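Local coordinates for G protein alpha subunit (Entamoeba histolytica, PDB 4FID) that binds guanine nucleotides and, as the alpha subunit of a heterotrimeric G protein, probably hydrolyses GTP and relays signals from membrane receptors, at residues 57-60 / 61-64; 241-244 / 245-249; 266-269 / 270-274. All coordinates share one frame; numbering follows the deposited sequence.

Interaction 1. Residues 57-60 / 61-64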
ATOM      1  N   ILE A  57       3.776   1.646  22.877  1.00 37.49           N
ATOM      2  CA  ILE A  57       3.791   1.765  24.343  1.00 38.06           C
ATOM      3  C   ILE A  57       2.491   1.248  24.970  1.00 40.47           C
ATOM      4  O   ILE A  57       2.526   0.422  25.890  1.00 41.64           O
ATOM      5  CB  ILE A  57       4.025   3.214  24.817  1.00 31.88           C
ATOM      6  CG1 ILE A  57       5.360   3.746  24.298  1.00 28.10           C
ATOM      7  CG2 ILE A  57       3.995   3.285  26.324  1.00 26.04           C
ATOM      8  CD1 ILE A  57       5.635   5.218  24.643  1.00 25.28           C
ATOM      9  N   GLU A  58       1.353   1.737  24.470  1.00 39.42           N
ATOM     10  CA  GLU A  58       0.040   1.257  24.902  1.00 46.92           C
ATOM     11  C   GLU A  58      -0.125  -0.260  24.713  1.00 46.42           C
ATOM     12  O   GLU A  58      -0.506  -0.977  25.638  1.00 53.57           O
ATOM     13  CB  GLU A  58      -1.076   2.016  24.182  1.00 58.30           C
ATOM     14  CG  GLU A  58      -2.451   1.372  24.295  1.00 73.01           C
ATOM     15  CD  GLU A  58      -3.494   2.056  23.418  1.00 84.09           C
ATOM     16  OE1 GLU A  58      -4.583   1.475  23.215  1.00 88.63           O
ATOM     17  OE2 GLU A  58      -3.221   3.174  22.930  1.00 85.46           O
ATOM     18  N   GLN A  59       0.174  -0.751  23.523  1.00 44.49           N
ATOM     19  CA  GLN A  59       0.158  -2.193  23.275  1.00 48.08           C
ATOM     20  C   GLN A  59       1.122  -2.994  24.174  1.00 44.61           C
ATOM     21  O   GLN A  59       0.826  -4.124  24.542  1.00 42.97           O
ATOM     22  CB  GLN A  59       0.402  -2.510  21.785  1.00 47.12           C
ATOM     23  CG  GLN A  59      -0.728  -2.068  20.850  1.00 45.15           C
ATOM     24  CD  GLN A  59      -2.093  -2.638  21.252  1.00 51.74           C
ATOM     25  OE1 GLN A  59      -2.230  -3.834  21.548  1.00 51.82           O
ATOM     26  NE2 GLN A  59      -3.110  -1.780  21.260  1.00 51.97           N
ATOM     27  N   SER A  60       2.264  -2.434  24.548  1.00 40.93           N
ATOM     28  CA  SER A  60       3.157  -3.217  25.406  1.00 44.38           C
ATOM     29  C   SER A  60       2.531  -3.468  26.776  1.00 46.62           C
ATOM     30  O   SER A  60       2.894  -4.421  27.456  1.00 50.26           O
ATOM     31  CB  SER A  60       4.529  -2.562  25.566  1.00 43.66           C
ATOM     32  OG  SER A  60       4.459  -1.469  26.455  1.00 46.80           O
ATOM     33  N   ALA A  61       1.594  -2.607  27.167  1.00 43.77           N
ATOM     34  CA  ALA A  61       0.894  -2.729  28.447  1.00 43.04           C
ATOM     35  C   ALA A  61      -0.198  -3.781  28.331  1.00 51.58           C
ATOM     36  O   ALA A  61      -0.299  -4.701  29.152  1.00 54.31           O
ATOM     37  CB  ALA A  61       0.288  -1.390  28.852  1.00 36.40           C
ATOM     38  N   ILE A  62      -1.013  -3.633  27.294  1.00 51.20           N
ATOM     39  CA  ILE A  62      -2.061  -4.590  26.979  1.00 49.97           C
ATOM     40  C   ILE A  62      -1.524  -6.030  26.798  1.00 52.23           C
ATOM     41  O   ILE A  62      -2.219  -6.996  27.095  1.00 55.62           O
ATOM     42  CB  ILE A  62      -2.836  -4.123  25.721  1.00 47.30           C
ATOM     43  CG1 ILE A  62      -3.527  -2.782  25.994  1.00 42.82           C
ATOM     44  CG2 ILE A  62      -3.840  -5.178  25.264  1.00 48.49           C
ATOM     45  CD1 ILE A  62      -4.265  -2.203  24.797  1.00 36.88           C
ATOM     46  N   LEU A  63      -0.283  -6.169  26.338  1.00 49.24           N
ATOM     47  CA  LEU A  63       0.272  -7.490  26.035  1.00 47.54           C
ATOM     48  C   LEU A  63       1.387  -7.940  27.001  1.00 49.67           C
ATOM     49  O   LEU A  63       2.092  -8.918  26.744  1.00 49.30           O
ATOM     50  CB  LEU A  63       0.751  -7.554  24.579  1.00 42.53           C
ATOM     51  CG  LEU A  63      -0.309  -7.382  23.480  1.00 42.43           C
ATOM     52  CD1 LEU A  63       0.314  -7.074  22.128  1.00 35.83           C
ATOM     53  CD2 LEU A  63      -1.156  -8.627  23.367  1.00 46.47           C
ATOM     54  N   ASN A  64       1.535  -7.237  28.117  1.00 48.06           N
ATOM     55  CA  ASN A  64       2.471  -7.670  29.154  1.00 51.73           C
ATOM     56  C   ASN A  64       3.884  -7.953  28.639  1.00 51.22           C
ATOM     57  O   ASN A  64       4.380  -9.072  28.763  1.00 50.55           O
ATOM     58  CB  ASN A  64       1.938  -8.908  29.880  1.00 54.49           C
ATOM     59  CG  ASN A  64       0.445  -8.837  30.132  1.00 65.00           C
ATOM     60  OD1 ASN A  64      -0.027  -8.036  30.948  1.00 63.30           O
ATOM     61  ND2 ASN A  64      -0.314  -9.677  29.419  1.00 68.75           N
TER

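Interaction 2. Residues 241-244 / 245-249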
ATOM      1  N   PHE A 241       3.628  -9.761   3.297  1.00 29.87           N
ATOM      2  CA  PHE A 241       2.953 -11.046   3.288  1.00 35.50           C
ATOM      3  C   PHE A 241       3.894 -12.228   3.620  1.00 34.45           C
ATOM      4  O   PHE A 241       3.543 -13.081   4.420  1.00 32.66           O
ATOM      5  CB  PHE A 241       2.251 -11.223   1.941  1.00 37.44           C
ATOM      6  CG  PHE A 241       1.562 -12.541   1.776  1.00 27.93           C
ATOM      7  CD1 PHE A 241       0.416 -12.831   2.500  1.00 23.13           C
ATOM      8  CD2 PHE A 241       2.053 -13.484   0.869  1.00 26.46           C
ATOM      9  CE1 PHE A 241      -0.239 -14.066   2.334  1.00 28.13           C
ATOM     10  CE2 PHE A 241       1.419 -14.718   0.698  1.00 30.84           C
ATOM     11  CZ  PHE A 241       0.267 -15.010   1.435  1.00 29.26           C
ATOM     12  N   GLU A 242       5.079 -12.264   3.007  1.00 37.60           N
ATOM     13  CA  GLU A 242       6.093 -13.298   3.280  1.00 42.38           C
ATOM     14  C   GLU A 242       6.292 -13.431   4.781  1.00 45.27           C
ATOM     15  O   GLU A 242       6.182 -14.513   5.350  1.00 47.95           O
ATOM     16  CB  GLU A 242       7.449 -12.890   2.675  1.00 48.87           C
ATOM     17  CG  GLU A 242       7.981 -13.759   1.535  1.00 61.74           C
ATOM     18  CD  GLU A 242       9.461 -14.176   1.715  1.00 70.01           C
ATOM     19  OE1 GLU A 242      10.341 -13.294   1.892  1.00 63.97           O
ATOM     20  OE2 GLU A 242       9.738 -15.400   1.673  1.00 73.12           O
ATOM     21  N   GLU A 243       6.604 -12.299   5.402  1.00 47.48           N
ATOM     22  CA  GLU A 243       6.957 -12.219   6.806  1.00 43.90           C
ATOM     23  C   GLU A 243       5.759 -12.584   7.679  1.00 45.64           C
ATOM     24  O   GLU A 243       5.872 -13.380   8.625  1.00 44.30           O
ATOM     25  CB  GLU A 243       7.458 -10.803   7.123  1.00 47.54           C
ATOM     26  CG  GLU A 243       7.732 -10.534   8.597  1.00 65.21           C
ATOM     27  CD  GLU A 243       8.820 -11.438   9.178  1.00 83.45           C
ATOM     28  OE1 GLU A 243       9.981 -11.382   8.696  1.00 88.92           O
ATOM     29  OE2 GLU A 243       8.517 -12.202  10.125  1.00 87.61           O
ATOM     30  N   LYS A 244       4.604 -12.010   7.349  1.00 45.35           N
ATOM     31  CA  LYS A 244       3.403 -12.201   8.151  1.00 38.48           C
ATOM     32  C   LYS A 244       3.011 -13.668   8.226  1.00 39.10           C
ATOM     33  O   LYS A 244       2.498 -14.128   9.240  1.00 38.14           O
ATOM     34  CB  LYS A 244       2.264 -11.390   7.583  1.00 32.84           C
ATOM     35  CG  LYS A 244       0.998 -11.484   8.379  1.00 28.72           C
ATOM     36  CD  LYS A 244       0.130 -10.301   8.059  1.00 28.87           C
ATOM     37  CE  LYS A 244      -1.036 -10.191   9.016  1.00 29.37           C
ATOM     38  NZ  LYS A 244      -1.945  -9.128   8.542  1.00 28.99           N
ATOM     39  N   LEU A 245       3.269 -14.388   7.141  1.00 35.42           N
ATOM     40  CA  LEU A 245       2.969 -15.802   7.037  1.00 37.94           C
ATOM     41  C   LEU A 245       3.651 -16.636   8.128  1.00 47.36           C
ATOM     42  O   LEU A 245       3.185 -17.739   8.465  1.00 49.68           O
ATOM     43  CB  LEU A 245       3.359 -16.306   5.643  1.00 36.30           C
ATOM     44  CG  LEU A 245       2.256 -16.888   4.758  1.00 36.38           C
ATOM     45  CD1 LEU A 245       0.904 -16.231   5.034  1.00 40.58           C
ATOM     46  CD2 LEU A 245       2.639 -16.757   3.290  1.00 33.13           C
ATOM     47  N   THR A 246       4.742 -16.111   8.683  1.00 46.07           N
ATOM     48  CA  THR A 246       5.493 -16.836   9.709  1.00 47.60           C
ATOM     49  C   THR A 246       4.923 -16.644  11.117  1.00 47.01           C
ATOM     50  O   THR A 246       5.197 -17.437  12.006  1.00 50.72           O
ATOM     51  CB  THR A 246       6.980 -16.439   9.704  1.00 53.48           C
ATOM     52  OG1 THR A 246       7.125 -15.101  10.210  1.00 60.53           O
ATOM     53  CG2 THR A 246       7.541 -16.506   8.289  1.00 49.83           C
ATOM     54  N   LYS A 247       4.137 -15.591  11.319  1.00 46.39           N
ATOM     55  CA  LYS A 247       3.456 -15.363  12.597  1.00 54.12           C
ATOM     56  C   LYS A 247       1.965 -15.771  12.545  1.00 56.58           C
ATOM     57  O   LYS A 247       1.406 -16.252  13.527  1.00 58.35           O
ATOM     58  CB  LYS A 247       3.570 -13.894  13.030  1.00 59.99           C
ATOM     59  CG  LYS A 247       4.932 -13.230  12.809  1.00 69.38           C
ATOM     60  CD  LYS A 247       4.807 -11.690  12.862  1.00 74.17           C
ATOM     61  CE  LYS A 247       6.108 -10.953  12.529  1.00 73.15           C
ATOM     62  NZ  LYS A 247       5.920  -9.466  12.480  1.00 72.08           N
ATOM     63  N   VAL A 248       1.320 -15.560  11.402  1.00 51.79           N
ATOM     64  CA  VAL A 248      -0.065 -15.985  11.217  1.00 46.86           C
ATOM     65  C   VAL A 248      -0.191 -16.925  10.021  1.00 44.14           C
ATOM     66  O   VAL A 248      -0.534 -16.492   8.932  1.00 45.31           O
ATOM     67  CB  VAL A 248      -1.006 -14.782  10.977  1.00 41.67           C
ATOM     68  CG1 VAL A 248      -2.463 -15.233  11.033  1.00 34.22           C
ATOM     69  CG2 VAL A 248      -0.733 -13.670  11.974  1.00 38.96           C
ATOM     70  N   PRO A 249       0.084 -18.220  10.216  1.00 41.99           N
ATOM     71  CA  PRO A 249       0.041 -19.143   9.073  1.00 36.76           C
ATOM     72  C   PRO A 249      -1.304 -19.128   8.335  1.00 32.45           C
ATOM     73  O   PRO A 249      -2.357 -18.975   8.968  1.00 31.60           O
ATOM     74  CB  PRO A 249       0.321 -20.518   9.708  1.00 36.75           C
ATOM     75  CG  PRO A 249       0.209 -20.315  11.186  1.00 38.54           C
ATOM     76  CD  PRO A 249       0.510 -18.882  11.459  1.00 38.87           C
TER

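Interaction 3. Residues 266-269 / 270-274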
ATOM      1  N   GLY A 266       1.187 -19.536  -1.401  1.00 31.67           N
ATOM      2  CA  GLY A 266       0.168 -18.838  -0.634  1.00 27.23           C
ATOM      3  C   GLY A 266      -0.431 -17.646  -1.378  1.00 33.41           C
ATOM      4  O   GLY A 266      -1.621 -17.341  -1.264  1.00 27.74           O
ATOM      5  N   ALA A 267       0.401 -16.959  -2.152  1.00 38.96           N
ATOM      6  CA  ALA A 267      -0.064 -15.795  -2.877  1.00 33.61           C
ATOM      7  C   ALA A 267      -0.954 -16.251  -4.013  1.00 34.19           C
ATOM      8  O   ALA A 267      -1.935 -15.580  -4.346  1.00 33.88           O
ATOM      9  CB  ALA A 267       1.101 -14.974  -3.385  1.00 30.54           C
ATOM     10  N   GLN A 268      -0.619 -17.401  -4.593  1.00 35.61           N
ATOM     11  CA  GLN A 268      -1.420 -18.008  -5.666  1.00 37.48           C
ATOM     12  C   GLN A 268      -2.809 -18.432  -5.177  1.00 38.58           C
ATOM     13  O   GLN A 268      -3.824 -18.257  -5.861  1.00 35.85           O
ATOM     14  CB  GLN A 268      -0.690 -19.214  -6.242  1.00 32.27           C
ATOM     15  CG  GLN A 268      -1.522 -20.095  -7.144  1.00 40.45           C
ATOM     16  CD  GLN A 268      -0.683 -21.202  -7.797  1.00 57.38           C
ATOM     17  OE1 GLN A 268      -0.217 -22.145  -7.132  1.00 55.62           O
ATOM     18  NE2 GLN A 268      -0.491 -21.088  -9.106  1.00 61.36           N
ATOM     19  N   TYR A 269      -2.836 -18.983  -3.974  1.00 35.64           N
ATOM     20  CA  TYR A 269      -4.074 -19.401  -3.357  1.00 35.50           C
ATOM     21  C   TYR A 269      -5.017 -18.199  -3.191  1.00 30.14           C
ATOM     22  O   TYR A 269      -6.183 -18.247  -3.544  1.00 30.13           O
ATOM     23  CB  TYR A 269      -3.741 -20.043  -2.021  1.00 34.71           C
ATOM     24  CG  TYR A 269      -4.910 -20.697  -1.327  1.00 40.53           C
ATOM     25  CD1 TYR A 269      -5.727 -19.955  -0.470  1.00 38.60           C
ATOM     26  CD2 TYR A 269      -5.191 -22.058  -1.509  1.00 33.38           C
ATOM     27  CE1 TYR A 269      -6.779 -20.536   0.179  1.00 37.85           C
ATOM     28  CE2 TYR A 269      -6.241 -22.652  -0.856  1.00 30.87           C
ATOM     29  CZ  TYR A 269      -7.035 -21.886  -0.013  1.00 40.44           C
ATOM     30  OH  TYR A 269      -8.099 -22.441   0.654  1.00 45.33           O
ATOM     31  N   ILE A 270      -4.496 -17.109  -2.668  1.00 29.85           N
ATOM     32  CA  ILE A 270      -5.269 -15.888  -2.582  1.00 29.62           C
ATOM     33  C   ILE A 270      -5.633 -15.371  -3.980  1.00 33.53           C
ATOM     34  O   ILE A 270      -6.781 -14.999  -4.243  1.00 33.86           O
ATOM     35  CB  ILE A 270      -4.539 -14.837  -1.732  1.00 23.19           C
ATOM     36  CG1 ILE A 270      -4.367 -15.367  -0.307  1.00 17.46           C
ATOM     37  CG2 ILE A 270      -5.306 -13.529  -1.725  1.00 20.98           C
ATOM     38  CD1 ILE A 270      -3.479 -14.537   0.541  1.00 21.08           C
ATOM     39  N   GLN A 271      -4.672 -15.376  -4.893  1.00 29.94           N
ATOM     40  CA  GLN A 271      -4.959 -14.906  -6.235  1.00 27.22           C
ATOM     41  C   GLN A 271      -6.121 -15.695  -6.865  1.00 32.28           C
ATOM     42  O   GLN A 271      -7.014 -15.128  -7.492  1.00 30.07           O
ATOM     43  CB  GLN A 271      -3.708 -14.993  -7.098  1.00 26.61           C
ATOM     44  CG  GLN A 271      -3.926 -14.661  -8.559  1.00 33.20           C
ATOM     45  CD  GLN A 271      -3.941 -15.902  -9.421  1.00 50.47           C
ATOM     46  OE1 GLN A 271      -2.884 -16.395  -9.829  1.00 59.68           O
ATOM     47  NE2 GLN A 271      -5.136 -16.429  -9.695  1.00 51.96           N
ATOM     48  N   GLN A 272      -6.106 -17.011  -6.697  1.00 34.53           N
ATOM     49  CA  GLN A 272      -7.139 -17.838  -7.290  1.00 30.48           C
ATOM     50  C   GLN A 272      -8.503 -17.596  -6.661  1.00 31.28           C
ATOM     51  O   GLN A 272      -9.515 -17.834  -7.310  1.00 31.09           O
ATOM     52  CB  GLN A 272      -6.753 -19.314  -7.243  1.00 27.90           C
ATOM     53  CG  GLN A 272      -5.613 -19.642  -8.168  1.00 34.60           C
ATOM     54  CD  GLN A 272      -4.960 -20.974  -7.860  1.00 41.99           C
ATOM     55  OE1 GLN A 272      -5.264 -21.597  -6.845  1.00 48.28           O
ATOM     56  NE2 GLN A 272      -4.085 -21.426  -8.741  1.00 37.51           N
ATOM     57  N   LEU A 273      -8.540 -17.102  -5.418  1.00 30.82           N
ATOM     58  CA  LEU A 273      -9.826 -16.708  -4.805  1.00 28.46           C
ATOM     59  C   LEU A 273     -10.460 -15.490  -5.462  1.00 30.23           C
ATOM     60  O   LEU A 273     -11.666 -15.375  -5.477  1.00 40.96           O
ATOM     61  CB  LEU A 273      -9.689 -16.440  -3.309  1.00 29.30           C
ATOM     62  CG  LEU A 273      -9.286 -17.620  -2.427  1.00 30.45           C
ATOM     63  CD1 LEU A 273      -9.131 -17.158  -0.992  1.00 24.81           C
ATOM     64  CD2 LEU A 273     -10.297 -18.740  -2.537  1.00 30.05           C
ATOM     65  N   PHE A 274      -9.644 -14.570  -5.978  1.00 29.32           N
ATOM     66  CA  PHE A 274     -10.128 -13.424  -6.749  1.00 25.04           C
ATOM     67  C   PHE A 274     -10.568 -13.805  -8.164  1.00 30.53           C
ATOM     68  O   PHE A 274     -11.513 -13.237  -8.695  1.00 39.17           O
ATOM     69  CB  PHE A 274      -9.033 -12.356  -6.891  1.00 24.95           C
ATOM     70  CG  PHE A 274      -8.771 -11.566  -5.648  1.00 23.64           C
ATOM     71  CD1 PHE A 274      -7.926 -12.058  -4.662  1.00 23.06           C
ATOM     72  CD2 PHE A 274      -9.348 -10.311  -5.474  1.00 18.11           C
ATOM     73  CE1 PHE A 274      -7.686 -11.317  -3.510  1.00 25.85           C
ATOM     74  CE2 PHE A 274      -9.108  -9.561  -4.316  1.00 16.40           C
ATOM     75  CZ  PHE A 274      -8.281 -10.049  -3.348  1.00 21.54           C
TER

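Interaction 1. Residues 57-60 / 61-64
Gln59 and Leu63 meet where helix 42-62 ends in a Schellman motif. Leu63 N donates to Gln59 O over 2.9 Å, the ordinary helical bond before it. Asn64, the C-prime residue, has a positive phi of 52°, turning the chain so that His65 N comes back to Ser60 O; Asn64 N bonds to Ala61 O at 3.3 Å. The tight side lies around Ser60, which is buried against the loop residue Met67 and against Thr106 of helix 101-108. With chi1 at 76°, its hydroxyl sits between the backbone N and the carbonyl carbon, and OG donates to Ile57 O over 2.8 Å, satisfying it within the helix. The solvent side is looser: there the extended chain of Glu58 runs alongside Ile62. Gln59 lies between the two sides, its bent chain passing at a slant to Ile62 and touching Thr106 and Phe113. Glu58 O takes a nearly straight bond from Ile62 N and a second, from above the carbonyl plane, from Ala61 N. Thus a helix of the all-helical domain can end with one flank packed and the other exposed. Ile62 CD1 lies 3.7 Å from Gln59 NE2 and 4.0 Å from Glu58 OE1.

Interaction 2. Residues 241-244 / 245-249
Glu243 O is gripped twice by Thr246, once by its backbone N at 3.0 Å and once by its hydroxyl OG1 at 2.7 Å. The two donors come from different directions: OG1 lies in the carbonyl plane, whereas the amide approaches from above it. A chi1 of 71° turns the hydroxyl of Thr246 back over the preceding turn, a familiar way for a threonine side chain to bond to its own helix. The next carbonyl repeats the theme with backbone donors alone, for Lys244 O accepts from Val248 N over 2.8 Å in an almost linear bond and also from Lys247 N. Both carbonyls thus gather two donors as helix 238-247 unwinds into the loop that follows.

On the exposed flank, the bent chain of Glu243 brings OE2 within 3.6 Å of Lys247 CE. Its distance to Lys247 NZ is 4.4 Å, beyond a salt bridge, although the opposite charges probably attract weakly. The buried flank is apolar. Phe241 has CG opposite its backbone N (chi1 177°), which swings the ring toward the following turn; Leu245 CD2 settles over one face in a CH-pi contact, 3.8 Å from the ring centroid, and CD1 approaches nearer the rim, 3.6 Å from Phe241 CE1.

Helix 238-247 leaves strand 230-236 at the nucleotide-binding Asn236 and Asp239, so this turn lies just beyond the guanine-nucleotide pocket. Lys244 NZ reaches the segment beyond strand 187-193, bonding to Ala195 O and forming a salt bridge with Asp198. Tyr197 of that segment sets its ring perpendicular to that of Phe241, whose side chain also packs on helix 263-275.

Interaction 3. Residues 266-269 / 270-274
Gln268 and Gln272, one turn apart on helix 263-275, overlap at their amide ends: Gln272 NE2 lies over a face of the Gln268 amide, 3.5 Å from Gln268 CD, with the two amide planes 20° apart. Their torsions differ. Gln268 extends from a CG placed opposite the backbone N, while Gln272 turns its CG opposite the carbonyl carbon (chi1 -69°) and then runs out straight, so that its amide crosses the Gln268 chain at a slant. Gln272 NE2 comes to 3.3 Å from Gln268 CG, and the two NE2 atoms, one from each glutamine, stand 3.6 Å apart without bonding. Both side chains are exposed; their meeting is one of van der Waals contact.

With CG likewise opposite its backbone N (chi1 -172°), Tyr269 sends its ring out from the helix to meet Tyr257 and Phe254 edge-to-face. Leu273 leans back with its CG 3.4 Å from Tyr269 O, and its CD1 reaches 4.3 Å from Tyr269 CE1, adding a thin apolar contact. Gln271 takes a different course: bent at chi2, its chain brings NE2 to a weak hydrogen bond with Thr275 OG1.

The helical bonds include short ones, Gln272 N to Gln268 O at 2.7 Å and Gln271 N to Ala267 O at 2.8 Å, and lengthen toward Leu273 and Phe274. On the inner side, Ile270 directs CG1 back to 3.5 Å from Gly266 O. The whole is an amphipathic helix: Gln268 and Gln272 face outward, Ala267 and Ile270 pack on helix 238-247, and Phe274 reaches between helix 209-222 and strand 187-193 of the central sheet, as in the Ras-like alpha/beta domain.

From the N terminus the three contacts come in series, none nested in or crossing another, and each closes only a single helical turn. Interaction 1 comes first, at the end of helix 42-62 in the all-helical domain. Far along the chain, interaction 2 finishes helix 238-247 of the Ras-like domain; nearest atoms of the two are about 11 Å apart, although Lys247 makes a long, weak ion pair to Glu108, at the end of a helix that also packs on residues 57-60. Interaction 3 follows on the next helix and lies about 23 Å from interaction 1 at nearest atoms. Interactions 2 and 3 meet directly, Phe241 CE1 lying 3.7 Å from Ile270 CD1, which joins successive helices beside the sheet.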